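LpxE (Aquifex aeolicus, PDB 6EBU) is a membrane phosphatase of the PAP2 superfamily that probably removes the 1-phosphate group of lipid A during bacterial envelope biogenesis. Local coordinates at residues Val8-Phe12 / Phe150-Val154; Phe33-Ala38 / Leu138-Glu142; Thr110-Thr115 / Gly157-Ile162. The protein carries 1 engineered substitution. All blocks are in the same frame, centred on the assembly; numbering follows the deposited sequence.

Contact 1: Val8-Phe12 / Phe150-Val154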
loop_
_atom_site.group_PDB
_atom_site.type_symbol
_atom_site.label_atom_id
_atom_site.label_comp_id
_atom_site.label_asym_id
_atom_site.label_seq_id
_atom_site.Cartn_x
_atom_site.Cartn_y
_atom_site.Cartn_z
ATOM N N VAL A 8 -9.564 14.202 13.581
ATOM C CA VAL A 8 -8.955 12.881 13.489
ATOM C C VAL A 8 -9.961 11.977 12.788
ATOM O O VAL A 8 -10.914 11.488 13.404
ATOM C CB VAL A 8 -8.562 12.329 14.865
ATOM C CG1 VAL A 8 -8.030 10.909 14.738
ATOM C CG2 VAL A 8 -7.526 13.228 15.521
ATOM N N ILE A 9 -9.752 11.748 11.487
ATOM C CA ILE A 9 -10.674 10.922 10.709
ATOM C C ILE A 9 -10.517 9.433 10.976
ATOM O O ILE A 9 -11.332 8.640 10.487
ATOM C CB ILE A 9 -10.504 11.181 9.200
ATOM C CG1 ILE A 9 -9.063 10.902 8.766
ATOM C CG2 ILE A 9 -10.902 12.611 8.848
ATOM C CD1 ILE A 9 -8.834 11.047 7.278
ATOM N N GLU A 10 -9.501 9.027 11.735
ATOM C CA GLU A 10 -9.247 7.617 12.004
ATOM C C GLU A 10 -10.023 7.083 13.202
ATOM O O GLU A 10 -9.996 5.872 13.445
ATOM C CB GLU A 10 -7.746 7.384 12.231
ATOM C CG GLU A 10 -6.836 8.170 11.296
ATOM C CD GLU A 10 -6.318 7.332 10.139
ATOM O OE1 GLU A 10 -5.145 7.510 9.748
ATOM O OE2 GLU A 10 -7.081 6.489 9.623
ATOM N N ASP A 11 -10.714 7.943 13.947
ATOM C CA ASP A 11 -11.350 7.543 15.202
ATOM C C ASP A 11 -12.840 7.303 14.967
ATOM O O ASP A 11 -13.702 8.100 15.334
ATOM C CB ASP A 11 -11.099 8.607 16.273
ATOM C CG ASP A 11 -11.581 8.195 17.661
ATOM O OD1 ASP A 11 -12.298 7.181 17.803
ATOM O OD2 ASP A 11 -11.237 8.903 18.630
ATOM N N PHE A 12 -13.131 6.176 14.319
ATOM C CA PHE A 12 -14.487 5.648 14.278
ATOM C C PHE A 12 -14.430 4.149 14.542
ATOM O O PHE A 12 -13.386 3.508 14.384
ATOM C CB PHE A 12 -15.218 5.965 12.958
ATOM C CG PHE A 12 -14.517 5.481 11.722
ATOM C CD1 PHE A 12 -13.468 6.203 11.175
ATOM C CD2 PHE A 12 -14.938 4.330 11.078
ATOM C CE1 PHE A 12 -12.835 5.770 10.027
ATOM C CE2 PHE A 12 -14.308 3.892 9.928
ATOM C CZ PHE A 12 -13.259 4.613 9.401
ATOM N N PHE A 150 -3.963 2.282 9.758
ATOM C CA PHE A 150 -5.341 1.901 10.013
ATOM C C PHE A 150 -5.959 1.310 8.756
ATOM O O PHE A 150 -5.499 1.575 7.642
ATOM C CB PHE A 150 -6.154 3.115 10.456
ATOM C CG PHE A 150 -5.722 3.699 11.769
ATOM C CD1 PHE A 150 -6.112 3.118 12.963
ATOM C CD2 PHE A 150 -4.945 4.845 11.808
ATOM C CE1 PHE A 150 -5.725 3.665 14.175
ATOM C CE2 PHE A 150 -4.556 5.395 13.015
ATOM C CZ PHE A 150 -4.948 4.804 14.199
ATOM N N PRO A 151 -7.007 0.495 8.905
ATOM C CA PRO A 151 -7.715 -0.014 7.719
ATOM C C PRO A 151 -8.208 1.073 6.780
ATOM O O PRO A 151 -8.293 0.839 5.568
ATOM C CB PRO A 151 -8.879 -0.803 8.331
ATOM C CG PRO A 151 -8.339 -1.278 9.636
ATOM C CD PRO A 151 -7.450 -0.174 10.142
ATOM N N LEU A 152 -8.545 2.255 7.300
ATOM C CA LEU A 152 -8.943 3.356 6.429
ATOM C C LEU A 152 -7.802 3.767 5.505
ATOM O O LEU A 152 -8.024 4.069 4.326
ATOM C CB LEU A 152 -9.405 4.548 7.268
ATOM C CG LEU A 152 -9.612 5.867 6.519
ATOM C CD1 LEU A 152 -10.748 5.741 5.514
ATOM C CD2 LEU A 152 -9.866 7.013 7.486
ATOM N N ASP A 153 -6.570 3.774 6.023
ATOM C CA ASP A 153 -5.424 4.193 5.220
ATOM C C ASP A 153 -5.149 3.215 4.086
ATOM O O ASP A 153 -4.827 3.631 2.967
ATOM C CB ASP A 153 -4.185 4.332 6.103
ATOM C CG ASP A 153 -4.454 5.107 7.372
ATOM O OD1 ASP A 153 -5.285 6.039 7.337
ATOM O OD2 ASP A 153 -3.828 4.785 8.405
ATOM N N VAL A 154 -5.259 1.912 4.354
ATOM C CA VAL A 154 -4.934 0.940 3.318
ATOM C C VAL A 154 -6.086 0.787 2.331
ATOM O O VAL A 154 -5.861 0.472 1.158
ATOM C CB VAL A 154 -4.534 -0.409 3.944
ATOM C CG1 VAL A 154 -3.518 -0.193 5.057
ATOM C CG2 VAL A 154 -5.751 -1.153 4.458
#
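Asp-153 OD2, which lies 3.3 Å from Glu-10 OE1 across the contact, accepts the backbone N-H of Phe-150: Phe-150 N is 2.8 Å from Asp-153 OD2 and the bond is nearly straight (167°). The donor arrives 45° above the carboxylate plane. The N3 side chain thus accepts the N-H of the N-cap residue at the start of helix 151-170. Ser-104 OG also bonds OD2, and His-149 ND1 adds a weak bond. The Asp-153 and Glu-10 side chains cross at about a right angle, with Asp-153 OD1 and Glu-10 OE1 only 2.8 Å apart; Ser-104 OG bonds Glu-10 OE1 as well and so ties the two acids together. Glu-10 gets there with its chain bent at chi2 (-100°), its CB over one face of the Phe-150 ring in a CH-pi contact, 4.0 Å from the centroid and offset toward the rim. Beside this polar centre, Leu-152 CD2 fits between Ile-9 and Phe-12, meeting Phe-12 CE1 at the ring edge (4.1 Å), while Asn-15 links Glu-10 O to Leu-152 N. With an alanine here in place of Asp-153, the N-H of Phe-150 and Ser-104 OG would probably be left without this acceptor, and His-149 would lose a weak bond. His-149 and Asp-153 occupy the histidine and aspartate positions of the third PAP2 signature motif, consistent with the aspartate orienting the histidine and, through the Ser-104 bridge, with the N-terminal loop reaching the second shell of the probable active site.

Contact 2: Phe33-Ala38 / Leu138-Glu142. With BOG (octyl beta-D-glucopyranoside), chain D.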
loop_
_atom_site.group_PDB
_atom_site.type_symbol
_atom_site.label_atom_id
_atom_site.label_comp_id
_atom_site.label_asym_id
_atom_site.label_seq_id
_atom_site.Cartn_x
_atom_site.Cartn_y
_atom_site.Cartn_z
ATOM N N PHE A 33 7.743 -12.961 8.294
ATOM C CA PHE A 33 7.282 -12.890 6.911
ATOM C C PHE A 33 6.991 -11.453 6.499
ATOM O O PHE A 33 7.437 -10.998 5.439
ATOM C CB PHE A 33 6.038 -13.757 6.715
ATOM C CG PHE A 33 5.372 -13.559 5.380
ATOM C CD1 PHE A 33 5.818 -14.247 4.261
ATOM C CD2 PHE A 33 4.313 -12.674 5.239
ATOM C CE1 PHE A 33 5.215 -14.063 3.028
ATOM C CE2 PHE A 33 3.710 -12.482 4.011
ATOM C CZ PHE A 33 4.159 -13.179 2.903
ATOM N N PHE A 34 6.236 -10.723 7.322
ATOM C CA PHE A 34 5.849 -9.368 6.949
ATOM C C PHE A 34 7.020 -8.401 7.036
ATOM O O PHE A 34 7.052 -7.406 6.304
ATOM C CB PHE A 34 4.688 -8.894 7.820
ATOM C CG PHE A 34 3.356 -9.413 7.374
ATOM C CD1 PHE A 34 2.984 -9.341 6.042
ATOM C CD2 PHE A 34 2.481 -9.990 8.279
ATOM C CE1 PHE A 34 1.758 -9.824 5.621
ATOM C CE2 PHE A 34 1.255 -10.476 7.866
ATOM C CZ PHE A 34 0.893 -10.393 6.535
ATOM N N THR A 35 7.987 -8.672 7.913
ATOM C CA THR A 35 9.202 -7.867 7.939
ATOM C C THR A 35 10.005 -8.063 6.660
ATOM O O THR A 35 10.481 -7.094 6.058
ATOM C CB THR A 35 10.043 -8.219 9.166
ATOM O OG1 THR A 35 9.307 -7.905 10.355
ATOM C CG2 THR A 35 11.349 -7.437 9.168
ATOM N N HIS A 36 10.160 -9.317 6.229
ATOM C CA HIS A 36 10.862 -9.595 4.980
ATOM C C HIS A 36 10.080 -9.072 3.781
ATOM O O HIS A 36 10.672 -8.583 2.811
ATOM C CB HIS A 36 11.106 -11.100 4.837
ATOM C CG HIS A 36 12.044 -11.669 5.858
ATOM N ND1 HIS A 36 12.610 -12.920 5.730
ATOM C CD2 HIS A 36 12.511 -11.163 7.024
ATOM C CE1 HIS A 36 13.387 -13.159 6.772
ATOM N NE2 HIS A 36 13.345 -12.109 7.572
ATOM N N PHE A 37 8.749 -9.156 3.839
ATOM C CA PHE A 37 7.891 -8.815 2.712
ATOM C C PHE A 37 7.718 -7.312 2.523
ATOM O O PHE A 37 7.392 -6.881 1.412
ATOM C CB PHE A 37 6.517 -9.468 2.899
ATOM C CG PHE A 37 5.684 -9.512 1.652
ATOM C CD1 PHE A 37 5.886 -10.498 0.701
ATOM C CD2 PHE A 37 4.688 -8.575 1.436
ATOM C CE1 PHE A 37 5.117 -10.544 -0.443
ATOM C CE2 PHE A 37 3.917 -8.616 0.291
ATOM C CZ PHE A 37 4.132 -9.601 -0.650
ATOM N N ALA A 38 7.928 -6.513 3.575
ATOM C CA ALA A 38 7.636 -5.083 3.504
ATOM C C ALA A 38 8.432 -4.387 2.405
ATOM O O ALA A 38 7.933 -3.438 1.788
ATOM C CB ALA A 38 7.917 -4.424 4.854
ATOM N N LEU A 138 -1.418 -8.285 0.315
ATOM C CA LEU A 138 -0.522 -8.584 1.427
ATOM C C LEU A 138 0.219 -7.343 1.905
ATOM O O LEU A 138 0.489 -7.212 3.104
ATOM C CB LEU A 138 0.470 -9.677 1.025
ATOM C CG LEU A 138 -0.104 -11.094 0.933
ATOM C CD1 LEU A 138 0.953 -12.076 0.454
ATOM C CD2 LEU A 138 -0.681 -11.532 2.273
ATOM N N ILE A 139 0.560 -6.428 0.994
ATOM C CA ILE A 139 1.162 -5.164 1.409
ATOM C C ILE A 139 0.188 -4.381 2.279
ATOM O O ILE A 139 0.541 -3.906 3.365
ATOM C CB ILE A 139 1.605 -4.344 0.183
ATOM C CG1 ILE A 139 2.796 -5.013 -0.505
ATOM C CG2 ILE A 139 1.969 -2.927 0.597
ATOM C CD1 ILE A 139 4.013 -5.121 0.377
ATOM N N GLY A 140 -1.057 -4.245 1.817
ATOM C CA GLY A 140 -2.063 -3.572 2.621
ATOM C C GLY A 140 -2.267 -4.236 3.969
ATOM O O GLY A 140 -2.359 -3.561 4.998
ATOM N N TYR A 141 -2.329 -5.571 3.985
ATOM C CA TYR A 141 -2.438 -6.285 5.252
ATOM C C TYR A 141 -1.181 -6.106 6.092
ATOM O O TYR A 141 -1.255 -6.018 7.325
ATOM C CB TYR A 141 -2.710 -7.771 4.999
ATOM C CG TYR A 141 -3.189 -8.530 6.219
ATOM C CD1 TYR A 141 -2.300 -8.916 7.216
ATOM C CD2 TYR A 141 -4.529 -8.863 6.375
ATOM C CE1 TYR A 141 -2.730 -9.604 8.332
ATOM C CE2 TYR A 141 -4.970 -9.555 7.490
ATOM C CZ TYR A 141 -4.064 -9.925 8.464
ATOM O OH TYR A 141 -4.490 -10.614 9.576
ATOM N N GLU A 142 -0.016 -6.043 5.443
ATOM C CA GLU A 142 1.235 -5.907 6.183
ATOM C C GLU A 142 1.292 -4.587 6.944
ATOM O O GLU A 142 1.775 -4.539 8.081
ATOM C CB GLU A 142 2.421 -6.034 5.226
ATOM C CG GLU A 142 3.761 -5.670 5.827
ATOM C CD GLU A 142 4.290 -4.362 5.282
ATOM O OE1 GLU A 142 4.526 -3.431 6.080
ATOM O OE2 GLU A 142 4.457 -4.262 4.050
HETATM O O1 BOG D . -10.337 -1.895 -1.984
HETATM C "C1'" BOG D . -9.587 -3.069 -1.673
HETATM C "C2'" BOG D . -8.757 -2.824 -0.393
HETATM C "C3'" BOG D . -7.774 -4.015 -0.157
HETATM C "C4'" BOG D . -6.864 -3.689 1.059
HETATM C "C5'" BOG D . -6.342 -4.997 1.686
HETATM C "C6'" BOG D . -6.090 -4.784 3.193
HETATM C "C7'" BOG D . -6.835 -5.854 3.988
HETATM C "C8'" BOG D . -6.327 -5.868 5.431
#
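Phe-34 reaches from helix 28-37 to helix 126-145 and meets first Glu-142, then Leu-138 O, and finally Tyr-141. Its CB rests 3.9 Å from Glu-142 CG, the two side chains sliding past each other in opposite directions. With CG anti to the carbonyl carbon (chi1 -80°), the ring swings over the Glu-142 backbone: Phe-34 CD1 packs 3.5 Å from Glu-142 CB, and Glu-142 CA sits over the face in a CH-pi contact. Phe-33 CD2 lies over the opposite face, so the ring is sandwiched. Further out, CE1 approaches Leu-138 O. At the tip, Phe-34 CZ comes to 3.6 Å from Tyr-141 CD1. The Phe-34 and Tyr-141 planes are near parallel (23°) but slid so far apart that they barely overlap; the ring of Tyr-145, one turn on, also meets Phe-34. The two helix segments cross at -116° with their axes 10.3 Å apart, a separation bridged mainly by aromatic side chains. In the all-helical PAP2 fold, helix 126-145 runs into the third signature motif, which ends at Asp-153. One turn on from Phe-33, Phe-37 CE2 drops between Ile-139 CD1 (3.5 Å) and Leu-138 CB, crossing the leucine at about a right angle, while Leu-138 CD1 also meets the edge of the Phe-33 ring. Bent at chi2, Glu-142 carries its carboxylate back to Ala-38, placing Glu-142 OE2 3.3 Å from Ala-38 CA. Away from Phe-34, Tyr-141 CD2 touches the octyl chain end of a bound octyl glucoside, whose C8' lies 3.6 Å from CD2, and the same chain passes Gly-140, where a CB would crowd C6'.

Contact 3: Thr110-Thr115 / Gly157-Ile162; sequences TAMAFT and GALIGI
The Phe-114 ring lies flat over the methyl of Ala-158, whose CB is 3.5 Å from the ring centroid and 12° off its normal, a CH-pi contact at the middle of the face. Phe-114 CG stands anti to the carbonyl carbon (chi1 -86°), which sets the side chain alongside Ile-162, pointing the same way, with Phe-114 CD2 3.7 Å from Ile-162 CG1. Gly-157 and Gly-161 form a GxxxG motif, and along it the two helix segments come to 6.9 Å between axes, crossing at -36°. At Gly-161 any CB would clash with Ala-111 O and Phe-114 CB. Its CA instead lies 3.3 Å from Ala-111 O, and Gly-157 O in turn receives the CA-H of Ala-111 at 3.1 Å between CA and O. A third such contact joins Thr-115 CA to Gly-161 O at 3.5 Å. Thr-115 OG1 donates to Ala-111 O within its own helix, though the modelled length is doubtful, while Thr-110 turns OG1 to Ser-107 and lays CG2 against Ala-158 N. Backbone CA-H...O contacts and one CH-pi contact thus join the helices, a close approach consistent with Gly-157, Ala-158, Gly-161 and Ala-111 being small.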
loop_
_atom_site.group_PDB
_atom_site.type_symbol
_atom_site.label_atom_id
_atom_site.label_comp_id
_atom_site.label_asym_id
_atom_site.label_seq_id
_atom_site.Cartn_x
_atom_site.Cartn_y
_atom_site.Cartn_z
ATOM N N THR A 110 0.638 0.777 0.171
ATOM C CA THR A 110 -0.537 0.140 -0.411
ATOM C C THR A 110 -0.893 0.764 -1.756
ATOM O O THR A 110 -1.214 0.049 -2.712
ATOM C CB THR A 110 -1.714 0.234 0.561
ATOM O OG1 THR A 110 -1.327 -0.308 1.831
ATOM C CG2 THR A 110 -2.911 -0.536 0.033
ATOM N N ALA A 111 -0.825 2.094 -1.852
ATOM C CA ALA A 111 -1.157 2.769 -3.103
ATOM C C ALA A 111 -0.205 2.360 -4.224
ATOM O O ALA A 111 -0.637 2.075 -5.346
ATOM C CB ALA A 111 -1.138 4.285 -2.896
ATOM N N MET A 112 1.099 2.323 -3.935
ATOM C CA MET A 112 2.070 1.906 -4.944
ATOM C C MET A 112 1.856 0.452 -5.346
ATOM O O MET A 112 1.894 0.115 -6.536
ATOM C CB MET A 112 3.495 2.112 -4.422
ATOM C CG MET A 112 4.583 1.788 -5.439
ATOM S SD MET A 112 6.165 1.323 -4.694
ATOM C CE MET A 112 5.809 -0.348 -4.155
ATOM N N ALA A 113 1.623 -0.424 -4.365
ATOM C CA ALA A 113 1.451 -1.842 -4.662
ATOM C C ALA A 113 0.218 -2.083 -5.524
ATOM O O ALA A 113 0.255 -2.886 -6.463
ATOM C CB ALA A 113 1.369 -2.643 -3.363
ATOM N N PHE A 114 -0.884 -1.391 -5.230
ATOM C CA PHE A 114 -2.075 -1.529 -6.060
ATOM C C PHE A 114 -1.921 -0.811 -7.394
ATOM O O PHE A 114 -2.556 -1.202 -8.378
ATOM C CB PHE A 114 -3.308 -1.014 -5.311
ATOM C CG PHE A 114 -3.943 -2.048 -4.424
ATOM C CD1 PHE A 114 -3.482 -2.246 -3.131
ATOM C CD2 PHE A 114 -4.982 -2.836 -4.889
ATOM C CE1 PHE A 114 -4.058 -3.205 -2.314
ATOM C CE2 PHE A 114 -5.562 -3.797 -4.077
ATOM C CZ PHE A 114 -5.099 -3.981 -2.788
ATOM N N THR A 115 -1.083 0.226 -7.449
ATOM C CA THR A 115 -0.744 0.837 -8.730
ATOM C C THR A 115 0.037 -0.136 -9.601
ATOM O O THR A 115 -0.238 -0.279 -10.800
ATOM C CB THR A 115 0.068 2.113 -8.507
ATOM O OG1 THR A 115 -0.655 3.003 -7.650
ATOM C CG2 THR A 115 0.339 2.795 -9.821
ATOM N N GLY A 157 -5.714 3.963 0.254
ATOM C CA GLY A 157 -4.488 3.771 -0.506
ATOM C C GLY A 157 -4.672 2.806 -1.660
ATOM O O GLY A 157 -4.258 3.082 -2.790
ATOM N N ALA A 158 -5.309 1.662 -1.394
ATOM C CA ALA A 158 -5.639 0.734 -2.471
ATOM C C ALA A 158 -6.527 1.399 -3.514
ATOM O O ALA A 158 -6.329 1.212 -4.721
ATOM C CB ALA A 158 -6.320 -0.511 -1.905
ATOM N N LEU A 159 -7.508 2.184 -3.064
ATOM C CA LEU A 159 -8.387 2.888 -3.992
ATOM C C LEU A 159 -7.594 3.834 -4.886
ATOM O O LEU A 159 -7.799 3.873 -6.104
ATOM C CB LEU A 159 -9.455 3.653 -3.209
ATOM C CG LEU A 159 -10.800 3.872 -3.898
ATOM C CD1 LEU A 159 -11.681 2.644 -3.734
ATOM C CD2 LEU A 159 -11.484 5.114 -3.344
ATOM N N ILE A 160 -6.675 4.600 -4.293
ATOM C CA ILE A 160 -5.848 5.520 -5.071
ATOM C C ILE A 160 -5.026 4.756 -6.101
ATOM O O ILE A 160 -4.945 5.145 -7.272
ATOM C CB ILE A 160 -4.948 6.351 -4.137
ATOM C CG1 ILE A 160 -5.797 7.260 -3.246
ATOM C CG2 ILE A 160 -3.945 7.165 -4.942
ATOM C CD1 ILE A 160 -5.008 7.938 -2.153
ATOM N N GLY A 161 -4.414 3.648 -5.682
ATOM C CA GLY A 161 -3.586 2.880 -6.598
ATOM C C GLY A 161 -4.363 2.319 -7.774
ATOM O O GLY A 161 -3.912 2.389 -8.919
ATOM N N ILE A 162 -5.542 1.755 -7.508
ATOM C CA ILE A 162 -6.354 1.198 -8.589
ATOM C C ILE A 162 -6.797 2.297 -9.547
ATOM O O ILE A 162 -6.719 2.142 -10.771
ATOM C CB ILE A 162 -7.555 0.430 -8.010
ATOM C CG1 ILE A 162 -7.068 -0.731 -7.140
ATOM C CG2 ILE A 162 -8.447 -0.078 -9.131
ATOM C CD1 ILE A 162 -8.153 -1.357 -6.287
#

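In the fold
Contacts 1 and 3 share helix 151-170, their centres 16 Å apart, and meet where Val-154 O lies 3.3 Å from Thr-110 CG2. Contact 2 adjoins both through helix 126-145: Gly-140 CA packs 3.4 Å from Thr-110 OG1, and Gly-140 O 3.6 Å from Val-154 CG1. Asp-153 of contact 1 and its neighbour His-149 belong to the same PAP2 motif as Arg-143, which touches Val-154 and Thr-110, consistent with a probable active site at the junction of helices 108-121, 126-145 and 151-170. An octyl glucoside lies about 10 Å from the Asp-153 side chain; octyl glucosides also touch Tyr-141 and Phe-33 of contact 2 and Phe-114 and Ala-158 of contact 3.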